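Local coordinates for hypothetical protein (PDB 2FZF) that is of unknown function but folds as a helical bundle related to rubrerythrin and ferritin, and may therefore bind iron, at residues F19-L24 with Q75-K80; K71-M76 with E81-K86; K40-K45 with E53-L58. All coordinates share one frame; numbering follows the deposited sequence.

Contact 1 (F19-L24 with Q75-K80); sequences FSLEEL and QMFPGK
E23 OE2 draws two groups of S20 to itself at the start of a helix from which L21 and E22 reach F77. The backbone S20 N donates to E23 OE2 at 3.1 Å, met on the anti side and 22° out of the carboxylate plane, while S20 OG adds a weak bond. In return E23 N donates to S20 OG at 3.3 Å. This reciprocal pair is a capping box with S20 as the N-cap, and the next two side chains point toward the end of helix 63-76. There the ring of F77 is held from three directions. E22 CB lies over one face, a CH-pi contact 4.0 Å from the ring centroid, and M76 CB, the neighbour in sequence, covers the opposite face near the rim. L21 CD1 arrives at the edge, in the ring plane, 3.4 Å from F77 CZ. It gets there because L21 CG stands anti to the backbone N (chi1 -174°). The E22 chain bends at chi2 and brings its carboxylate beside F77 CE1, its plane turned 46° from that of the ring. Behind F77 the chain reverses in a type II beta turn from F77 to K80, closed by K80 N to F77 O, with G79 at backbone angles that call for glycine. One helix thus begins beside the end of another, as expected at the end of an antiparallel pair in a ferritin-like bundle.

Contact 2 (K71-M76 with E81-K86); sequences KLYSQM and EVVFPK
Y73 and V82 make the main apolar contact between the last turns of helix 63-76 and the extended chain that follows it. V82 CG2 sits above the centre of the Y73 ring, 4.1 Å from the centroid and only 11° off the normal, a well-centred CH-pi contact. With V82 CG1 anti to the backbone N (chi1 -179°), the two methyls part company: CG2 takes the tyrosine, and CG1 lies against a face of the F84 ring within its own segment. The valine therefore fills the space between two aromatic side chains. Backbone atoms add to the same surface, for V82 CA approaches Y73 CZ at 3.7 Å.

Around the phenol oxygen the surroundings are mixed. Y73 OH lies 3.3 Å from the carbonyl oxygen E81 O, which approaches the ring obliquely, and 3.5 Å from the methyl V83 CG1. The tyrosine thus reaches from its helix across to the loop, its hydroxyl lying by the chain at E81 to V83.

Other side chains border the pair. The rings of Y73 and F77 meet with their planes about 55° apart, and Y73 also touches E22 and L25 of helix 21-44, while V82 rests on I29 and on R70. Since the ring is buried and its clear contacts with the loop are apolar, the loop adheres to the helix here largely through the fit of a methyl to an aromatic face.

Contact 3 (K40-K45 with E53-L58); sequences KSLAEK and EKINWL
The amide of N56 is the flat group that meets the other helix: A43 CB stands over one face, offset toward the oxygen and nitrogen, 3.3 Å from N56 OD1 and at nearly the same distance from N56 CG and ND2. On the same helix, the indole of W57 stacks on W57 of the second subunit. The carboxylate of E44 belongs to a pairing inside helix 21-44. K40 NZ reaches forward one turn and donates to the syn lone pair of E44 OE1 at 3.0 Å in a salt bridge, with a weak second bond to E44 OE2.

Helices 40-44 and 53-58 run antiparallel, their axes 8.6 Å apart at closest approach and inclined at 159°. They are neighbours in sequence joined by a short connection, a helical hairpin within the ferritin-like bundle. The small side chain of A43 is consistent with the close approach of the backbones, whose nearest CA atoms are those of A43 and I55.

I55 fills the interior side of this seam. Its CG2, anti to the backbone N, points between L42 and A43, lying 3.8 Å from L42 CD1 and 4.0 Å from A43 CB. The other branch follows alongside, with I55 CD1 3.9 Å from L42 CD1. With an alanine here, both branches would be gone, which would probably open a gap beside L42 CD1 and leave A43 CB without its apolar neighbour on the other helix. I55 also touches I110 and L154, from helices 103-129 and 134-164, and Y39 of helix 21-44. At the last turn of helix 21-44, A43 O accepts from K52 NZ, and just past it K45 NZ donates to A97 O.

From the N terminus, contact 1 opens first, at the start of helix 21-44, and stays open while the chain runs the length of the bundle and back. Contact 3 closes the short connection between helix 21-44 and helix 51-61, nested inside that loop and about 31 Å from contact 1, centre to centre. Helices 51-61 and 63-76 then run back toward the start. Contact 2 starts on the latter's last turns before contact 1 has closed and ends beyond it, so the two interleave, sharing Q75 and M76, with centres about 5 Å apart. Contacts 1 and 2 join helix start, helix end and outgoing loop; contact 3 ties the first two helices on the opposite side of the chain's centre.

Contact 1 (F19-L24 with Q75-K80)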
loop_
_atom_site.group_PDB
_atom_site.type_symbol
_atom_site.label_atom_id
_atom_site.label_comp_id
_atom_site.label_asym_id
_atom_site.label_seq_id
_atom_site.Cartn_x
_atom_site.Cartn_y
_atom_site.Cartn_z
ATOM N N PHE A 19 1.947 -20.485 21.121
ATOM C CA PHE A 19 2.134 -21.427 20.009
ATOM C C PHE A 19 3.569 -21.514 19.517
ATOM O O PHE A 19 4.375 -20.616 19.750
ATOM C CB PHE A 19 1.242 -21.054 18.816
ATOM C CG PHE A 19 -0.200 -20.849 19.176
ATOM C CD1 PHE A 19 -0.615 -19.674 19.787
ATOM C CD2 PHE A 19 -1.139 -21.847 18.933
ATOM C CE1 PHE A 19 -1.944 -19.494 20.156
ATOM C CE2 PHE A 19 -2.475 -21.683 19.296
ATOM C CZ PHE A 19 -2.878 -20.507 19.908
ATOM N N SER A 20 3.869 -22.613 18.827
ATOM C CA SER A 20 5.196 -22.869 18.274
ATOM C C SER A 20 5.403 -22.160 16.944
ATOM O O SER A 20 4.488 -21.541 16.404
ATOM C CB SER A 20 5.396 -24.366 18.071
ATOM O OG SER A 20 4.318 -24.912 17.341
ATOM N N LEU A 21 6.608 -22.261 16.404
ATOM C CA LEU A 21 6.890 -21.606 15.143
ATOM C C LEU A 21 6.110 -22.270 14.015
ATOM O O LEU A 21 5.584 -21.586 13.130
ATOM C CB LEU A 21 8.393 -21.623 14.863
ATOM C CG LEU A 21 8.882 -20.838 13.632
ATOM C CD1 LEU A 21 8.781 -21.723 12.408
ATOM C CD2 LEU A 21 8.078 -19.546 13.447
ATOM N N GLU A 22 6.012 -23.596 14.061
ATOM C CA GLU A 22 5.283 -24.337 13.036
ATOM C C GLU A 22 3.776 -24.095 13.145
ATOM O O GLU A 22 3.079 -23.968 12.134
ATOM C CB GLU A 22 5.600 -25.834 13.147
ATOM C CG GLU A 22 5.839 -26.303 14.572
ATOM C CD GLU A 22 7.269 -26.751 14.827
ATOM O OE1 GLU A 22 7.665 -27.818 14.298
ATOM O OE2 GLU A 22 8.002 -26.039 15.553
ATOM N N GLU A 23 3.279 -24.020 14.374
ATOM C CA GLU A 23 1.861 -23.783 14.610
ATOM C C GLU A 23 1.507 -22.411 14.082
ATOM O O GLU A 23 0.472 -22.216 13.435
ATOM C CB GLU A 23 1.552 -23.853 16.102
ATOM C CG GLU A 23 1.254 -25.257 16.592
ATOM C CD GLU A 23 0.884 -25.300 18.063
ATOM O OE1 GLU A 23 0.175 -26.249 18.459
ATOM O OE2 GLU A 23 1.307 -24.394 18.816
ATOM N N LEU A 24 2.379 -21.457 14.371
ATOM C CA LEU A 24 2.175 -20.104 13.910
ATOM C C LEU A 24 2.216 -20.114 12.384
ATOM O O LEU A 24 1.281 -19.649 11.735
ATOM C CB LEU A 24 3.245 -19.171 14.496
ATOM C CG LEU A 24 3.130 -18.916 16.011
ATOM C CD1 LEU A 24 4.225 -17.962 16.461
ATOM C CD2 LEU A 24 1.760 -18.339 16.337
ATOM N N GLN A 75 11.073 -25.375 4.235
ATOM C CA GLN A 75 12.491 -25.102 4.456
ATOM C C GLN A 75 12.924 -25.287 5.913
ATOM O O GLN A 75 14.062 -25.671 6.169
ATOM C CB GLN A 75 12.845 -23.678 4.001
ATOM C CG GLN A 75 12.775 -23.455 2.487
ATOM C CD GLN A 75 12.945 -21.988 2.092
ATOM O OE1 GLN A 75 12.159 -21.118 2.503
ATOM N NE2 GLN A 75 13.970 -21.708 1.288
ATOM N N MET A 76 12.035 -25.026 6.870
ATOM C CA MET A 76 12.406 -25.183 8.281
ATOM C C MET A 76 11.848 -26.496 8.854
ATOM O O MET A 76 12.238 -26.917 9.945
ATOM C CB MET A 76 11.919 -23.965 9.106
ATOM C CG MET A 76 12.766 -23.597 10.371
ATOM S SD MET A 76 14.539 -23.191 10.113
ATOM C CE MET A 76 14.445 -22.246 8.645
ATOM N N PHE A 77 10.959 -27.155 8.110
ATOM C CA PHE A 77 10.372 -28.418 8.568
ATOM C C PHE A 77 10.266 -29.432 7.430
ATOM O O PHE A 77 9.185 -29.945 7.140
ATOM C CB PHE A 77 8.991 -28.163 9.169
ATOM C CG PHE A 77 8.991 -27.093 10.218
ATOM C CD1 PHE A 77 9.548 -27.336 11.476
ATOM C CD2 PHE A 77 8.488 -25.826 9.939
ATOM C CE1 PHE A 77 9.612 -26.337 12.440
ATOM C CE2 PHE A 77 8.547 -24.818 10.893
ATOM C CZ PHE A 77 9.112 -25.076 12.154
ATOM N N PRO A 78 11.408 -29.768 6.803
ATOM C CA PRO A 78 11.421 -30.725 5.689
ATOM C C PRO A 78 10.799 -32.073 5.984
ATOM O O PRO A 78 11.165 -32.733 6.947
ATOM C CB PRO A 78 12.904 -30.822 5.336
ATOM C CG PRO A 78 13.575 -30.590 6.634
ATOM C CD PRO A 78 12.785 -29.456 7.232
ATOM N N GLY A 79 9.838 -32.462 5.150
ATOM C CA GLY A 79 9.177 -33.742 5.317
ATOM C C GLY A 79 7.902 -33.705 6.136
ATOM O O GLY A 79 7.023 -34.540 5.927
ATOM N N LYS A 80 7.792 -32.749 7.057
ATOM C CA LYS A 80 6.612 -32.634 7.917
ATOM C C LYS A 80 5.474 -31.835 7.299
ATOM O O LYS A 80 5.666 -30.710 6.840
ATOM C CB LYS A 80 6.995 -32.018 9.275
ATOM C CG LYS A 80 6.901 -33.000 10.435
ATOM C CD LYS A 80 5.448 -33.480 10.614
ATOM C CE LYS A 80 5.341 -34.973 10.995
ATOM N NZ LYS A 80 5.708 -35.918 9.883
#

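Contact 2 (K71-M76 with E81-K86)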
loop_
_atom_site.group_PDB
_atom_site.type_symbol
_atom_site.label_atom_id
_atom_site.label_comp_id
_atom_site.label_asym_id
_atom_site.label_seq_id
_atom_site.Cartn_x
_atom_site.Cartn_y
_atom_site.Cartn_z
ATOM N N LYS A 71 6.577 -22.687 1.341
ATOM C CA LYS A 71 7.950 -22.965 0.990
ATOM C C LYS A 71 8.815 -22.859 2.225
ATOM O O LYS A 71 9.653 -23.726 2.482
ATOM C CB LYS A 71 8.464 -21.991 -0.072
ATOM C CG LYS A 71 9.922 -22.267 -0.423
ATOM C CD LYS A 71 10.408 -21.499 -1.630
ATOM C CE LYS A 71 11.892 -21.744 -1.841
ATOM N NZ LYS A 71 12.440 -21.065 -3.047
ATOM N N LEU A 72 8.615 -21.792 2.991
ATOM C CA LEU A 72 9.393 -21.593 4.203
ATOM C C LEU A 72 9.132 -22.768 5.153
ATOM O O LEU A 72 10.070 -23.413 5.607
ATOM C CB LEU A 72 9.005 -20.266 4.875
ATOM C CG LEU A 72 10.032 -19.554 5.780
ATOM C CD1 LEU A 72 9.363 -18.393 6.470
ATOM C CD2 LEU A 72 10.580 -20.499 6.817
ATOM N N TYR A 73 7.863 -23.054 5.429
ATOM C CA TYR A 73 7.518 -24.143 6.325
ATOM C C TYR A 73 8.199 -25.436 5.893
ATOM O O TYR A 73 8.522 -26.291 6.710
ATOM C CB TYR A 73 6.001 -24.329 6.364
ATOM C CG TYR A 73 5.513 -25.290 7.434
ATOM C CD1 TYR A 73 5.811 -26.661 7.367
ATOM C CD2 TYR A 73 4.733 -24.833 8.508
ATOM C CE1 TYR A 73 5.342 -27.551 8.342
ATOM C CE2 TYR A 73 4.257 -25.717 9.486
ATOM C CZ TYR A 73 4.565 -27.071 9.393
ATOM O OH TYR A 73 4.087 -27.948 10.330
ATOM N N SER A 74 8.422 -25.563 4.595
ATOM C CA SER A 74 9.069 -26.738 4.019
ATOM C C SER A 74 10.578 -26.611 4.250
ATOM O O SER A 74 11.271 -27.605 4.450
ATOM C CB SER A 74 8.741 -26.796 2.520
ATOM O OG SER A 74 9.062 -28.034 1.952
ATOM N N GLN A 75 11.073 -25.375 4.235
ATOM C CA GLN A 75 12.491 -25.102 4.456
ATOM C C GLN A 75 12.924 -25.287 5.913
ATOM O O GLN A 75 14.062 -25.671 6.169
ATOM C CB GLN A 75 12.845 -23.678 4.001
ATOM C CG GLN A 75 12.775 -23.455 2.487
ATOM C CD GLN A 75 12.945 -21.988 2.092
ATOM O OE1 GLN A 75 12.159 -21.118 2.503
ATOM N NE2 GLN A 75 13.970 -21.708 1.288
ATOM N N MET A 76 12.035 -25.026 6.870
ATOM C CA MET A 76 12.406 -25.183 8.281
ATOM C C MET A 76 11.848 -26.496 8.854
ATOM O O MET A 76 12.238 -26.917 9.945
ATOM C CB MET A 76 11.919 -23.965 9.106
ATOM C CG MET A 76 12.766 -23.597 10.371
ATOM S SD MET A 76 14.539 -23.191 10.113
ATOM C CE MET A 76 14.445 -22.246 8.645
ATOM N N GLU A 81 4.283 -32.424 7.296
ATOM C CA GLU A 81 3.113 -31.768 6.730
ATOM C C GLU A 81 2.661 -30.612 7.590
ATOM O O GLU A 81 2.826 -30.627 8.810
ATOM C CB GLU A 81 1.966 -32.763 6.574
ATOM C CG GLU A 81 2.239 -33.813 5.525
ATOM C CD GLU A 81 2.425 -33.214 4.139
ATOM O OE1 GLU A 81 1.408 -32.831 3.508
ATOM O OE2 GLU A 81 3.587 -33.109 3.695
ATOM N N VAL A 82 2.075 -29.612 6.944
ATOM C CA VAL A 82 1.597 -28.437 7.653
ATOM C C VAL A 82 0.482 -28.808 8.616
ATOM O O VAL A 82 -0.383 -29.628 8.308
ATOM C CB VAL A 82 1.069 -27.366 6.669
ATOM C CG1 VAL A 82 0.602 -26.134 7.441
ATOM C CG2 VAL A 82 2.154 -26.997 5.671
ATOM N N VAL A 83 0.514 -28.200 9.793
ATOM C CA VAL A 83 -0.509 -28.442 10.799
ATOM C C VAL A 83 -1.230 -27.131 11.141
ATOM O O VAL A 83 -0.596 -26.127 11.460
ATOM C CB VAL A 83 0.110 -29.046 12.088
ATOM C CG1 VAL A 83 1.348 -28.242 12.518
ATOM C CG2 VAL A 83 -0.938 -29.062 13.199
ATOM N N PHE A 84 -2.554 -27.140 11.067
ATOM C CA PHE A 84 -3.320 -25.943 11.377
ATOM C C PHE A 84 -3.991 -26.014 12.747
ATOM O O PHE A 84 -4.868 -26.857 12.985
ATOM C CB PHE A 84 -4.393 -25.693 10.306
ATOM C CG PHE A 84 -3.840 -25.568 8.917
ATOM C CD1 PHE A 84 -3.876 -26.647 8.043
ATOM C CD2 PHE A 84 -3.218 -24.387 8.505
ATOM C CE1 PHE A 84 -3.306 -26.554 6.785
ATOM C CE2 PHE A 84 -2.644 -24.285 7.248
ATOM C CZ PHE A 84 -2.683 -25.369 6.385
ATOM N N PRO A 85 -3.576 -25.138 13.675
ATOM C CA PRO A 85 -4.180 -25.134 15.008
ATOM C C PRO A 85 -5.621 -24.606 14.943
ATOM O O PRO A 85 -5.962 -23.842 14.041
ATOM C CB PRO A 85 -3.241 -24.225 15.806
ATOM C CG PRO A 85 -2.690 -23.303 14.772
ATOM C CD PRO A 85 -2.430 -24.216 13.609
ATOM N N LYS A 86 -6.464 -25.019 15.887
ATOM C CA LYS A 86 -7.853 -24.568 15.907
ATOM C C LYS A 86 -7.920 -23.069 16.175
ATOM O O LYS A 86 -8.718 -22.353 15.578
ATOM C CB LYS A 86 -8.649 -25.314 16.991
ATOM C CG LYS A 86 -8.839 -26.815 16.744
ATOM C CD LYS A 86 -8.088 -27.675 17.761
ATOM C CE LYS A 86 -8.676 -27.542 19.167
ATOM N NZ LYS A 86 -7.953 -28.366 20.194
#

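Contact 3 (K40-K45 with E53-L58)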
loop_
_atom_site.group_PDB
_atom_site.type_symbol
_atom_site.label_atom_id
_atom_site.label_comp_id
_atom_site.label_asym_id
_atom_site.label_seq_id
_atom_site.Cartn_x
_atom_site.Cartn_y
_atom_site.Cartn_z
ATOM N N LYS A 40 -11.482 -12.336 -3.196
ATOM C CA LYS A 40 -12.052 -12.842 -4.440
ATOM C C LYS A 40 -13.561 -12.658 -4.470
ATOM O O LYS A 40 -14.123 -12.366 -5.518
ATOM C CB LYS A 40 -11.724 -14.323 -4.614
ATOM C CG LYS A 40 -10.576 -14.589 -5.565
ATOM C CD LYS A 40 -10.919 -14.150 -6.986
ATOM C CE LYS A 40 -12.134 -14.906 -7.539
ATOM N NZ LYS A 40 -12.485 -14.502 -8.946
ATOM N N SER A 41 -14.207 -12.823 -3.320
ATOM C CA SER A 41 -15.656 -12.687 -3.228
ATOM C C SER A 41 -16.066 -11.247 -3.078
ATOM O O SER A 41 -17.151 -10.849 -3.499
ATOM C CB SER A 41 -16.183 -13.456 -2.030
ATOM O OG SER A 41 -15.647 -14.755 -2.022
ATOM N N LEU A 42 -15.205 -10.477 -2.434
ATOM C CA LEU A 42 -15.471 -9.072 -2.218
ATOM C C LEU A 42 -15.519 -8.416 -3.589
ATOM O O LEU A 42 -16.519 -7.813 -3.956
ATOM C CB LEU A 42 -14.347 -8.443 -1.380
ATOM C CG LEU A 42 -14.619 -7.532 -0.167
ATOM C CD1 LEU A 42 -13.440 -6.573 -0.040
ATOM C CD2 LEU A 42 -15.926 -6.755 -0.304
ATOM N N ALA A 43 -14.440 -8.548 -4.355
ATOM C CA ALA A 43 -14.401 -7.929 -5.675
ATOM C C ALA A 43 -15.592 -8.395 -6.490
ATOM O O ALA A 43 -16.289 -7.590 -7.100
ATOM C CB ALA A 43 -13.104 -8.276 -6.388
ATOM N N GLU A 44 -15.805 -9.707 -6.480
ATOM C CA GLU A 44 -16.891 -10.360 -7.195
ATOM C C GLU A 44 -18.205 -9.612 -7.010
ATOM O O GLU A 44 -19.018 -9.482 -7.928
ATOM C CB GLU A 44 -17.056 -11.790 -6.675
ATOM C CG GLU A 44 -17.004 -12.875 -7.737
ATOM C CD GLU A 44 -15.606 -13.419 -7.968
ATOM O OE1 GLU A 44 -14.689 -12.622 -8.285
ATOM O OE2 GLU A 44 -15.424 -14.653 -7.827
ATOM N N LYS A 45 -18.406 -9.124 -5.800
ATOM C CA LYS A 45 -19.616 -8.409 -5.456
ATOM C C LYS A 45 -19.237 -6.973 -5.142
ATOM O O LYS A 45 -18.771 -6.687 -4.046
ATOM C CB LYS A 45 -20.241 -9.081 -4.232
ATOM C CG LYS A 45 -20.383 -10.597 -4.374
ATOM C CD LYS A 45 -20.851 -11.238 -3.078
ATOM C CE LYS A 45 -21.054 -12.747 -3.214
ATOM N NZ LYS A 45 -22.187 -13.121 -4.108
ATOM N N GLU A 53 -11.579 -2.908 -8.622
ATOM C CA GLU A 53 -10.263 -2.866 -9.264
ATOM C C GLU A 53 -9.205 -2.969 -8.165
ATOM O O GLU A 53 -8.338 -3.845 -8.208
ATOM C CB GLU A 53 -10.081 -1.542 -10.033
ATOM C CG GLU A 53 -9.865 -1.654 -11.564
ATOM C CD GLU A 53 -8.521 -2.278 -11.978
ATOM O OE1 GLU A 53 -8.247 -2.339 -13.204
ATOM O OE2 GLU A 53 -7.735 -2.710 -11.097
ATOM N N LYS A 54 -9.281 -2.059 -7.190
ATOM C CA LYS A 54 -8.358 -2.047 -6.062
ATOM C C LYS A 54 -8.465 -3.382 -5.352
ATOM O O LYS A 54 -7.464 -4.039 -5.106
ATOM C CB LYS A 54 -8.700 -0.915 -5.074
ATOM C CG LYS A 54 -8.071 0.461 -5.380
ATOM C CD LYS A 54 -8.269 0.860 -6.852
ATOM C CE LYS A 54 -7.696 2.243 -7.214
ATOM N NZ LYS A 54 -8.446 3.400 -6.630
ATOM N N ILE A 55 -9.677 -3.811 -5.032
ATOM C CA ILE A 55 -9.792 -5.077 -4.334
ATOM C C ILE A 55 -9.267 -6.261 -5.124
ATOM O O ILE A 55 -8.855 -7.252 -4.538
ATOM C CB ILE A 55 -11.220 -5.352 -3.898
ATOM C CG1 ILE A 55 -11.654 -4.271 -2.912
ATOM C CG2 ILE A 55 -11.304 -6.719 -3.231
ATOM C CD1 ILE A 55 -10.799 -4.206 -1.672
ATOM N N ASN A 56 -9.274 -6.154 -6.449
ATOM C CA ASN A 56 -8.776 -7.228 -7.298
ATOM C C ASN A 56 -7.242 -7.260 -7.363
ATOM O O ASN A 56 -6.636 -8.333 -7.332
ATOM C CB ASN A 56 -9.364 -7.108 -8.708
ATOM C CG ASN A 56 -10.629 -7.953 -8.891
ATOM O OD1 ASN A 56 -10.665 -9.124 -8.494
ATOM N ND2 ASN A 56 -11.660 -7.368 -9.507
ATOM N N TRP A 57 -6.611 -6.091 -7.448
ATOM C CA TRP A 57 -5.155 -6.031 -7.504
ATOM C C TRP A 57 -4.591 -6.512 -6.180
ATOM O O TRP A 57 -3.546 -7.160 -6.119
ATOM C CB TRP A 57 -4.675 -4.600 -7.751
ATOM C CG TRP A 57 -3.176 -4.480 -7.716
ATOM C CD1 TRP A 57 -2.296 -4.828 -8.708
ATOM C CD2 TRP A 57 -2.376 -4.035 -6.613
ATOM N NE1 TRP A 57 -1.001 -4.628 -8.286
ATOM C CE2 TRP A 57 -1.021 -4.142 -7.004
ATOM C CE3 TRP A 57 -2.672 -3.557 -5.327
ATOM C CZ2 TRP A 57 0.038 -3.788 -6.158
ATOM C CZ3 TRP A 57 -1.616 -3.204 -4.481
ATOM C CH2 TRP A 57 -0.279 -3.322 -4.904
ATOM N N LEU A 58 -5.304 -6.181 -5.116
ATOM C CA LEU A 58 -4.910 -6.552 -3.775
ATOM C C LEU A 58 -5.022 -8.067 -3.601
ATOM O O LEU A 58 -4.194 -8.684 -2.935
ATOM C CB LEU A 58 -5.808 -5.812 -2.788
ATOM C CG LEU A 58 -5.362 -5.563 -1.359
ATOM C CD1 LEU A 58 -6.328 -4.586 -0.731
ATOM C CD2 LEU A 58 -5.319 -6.862 -0.586
#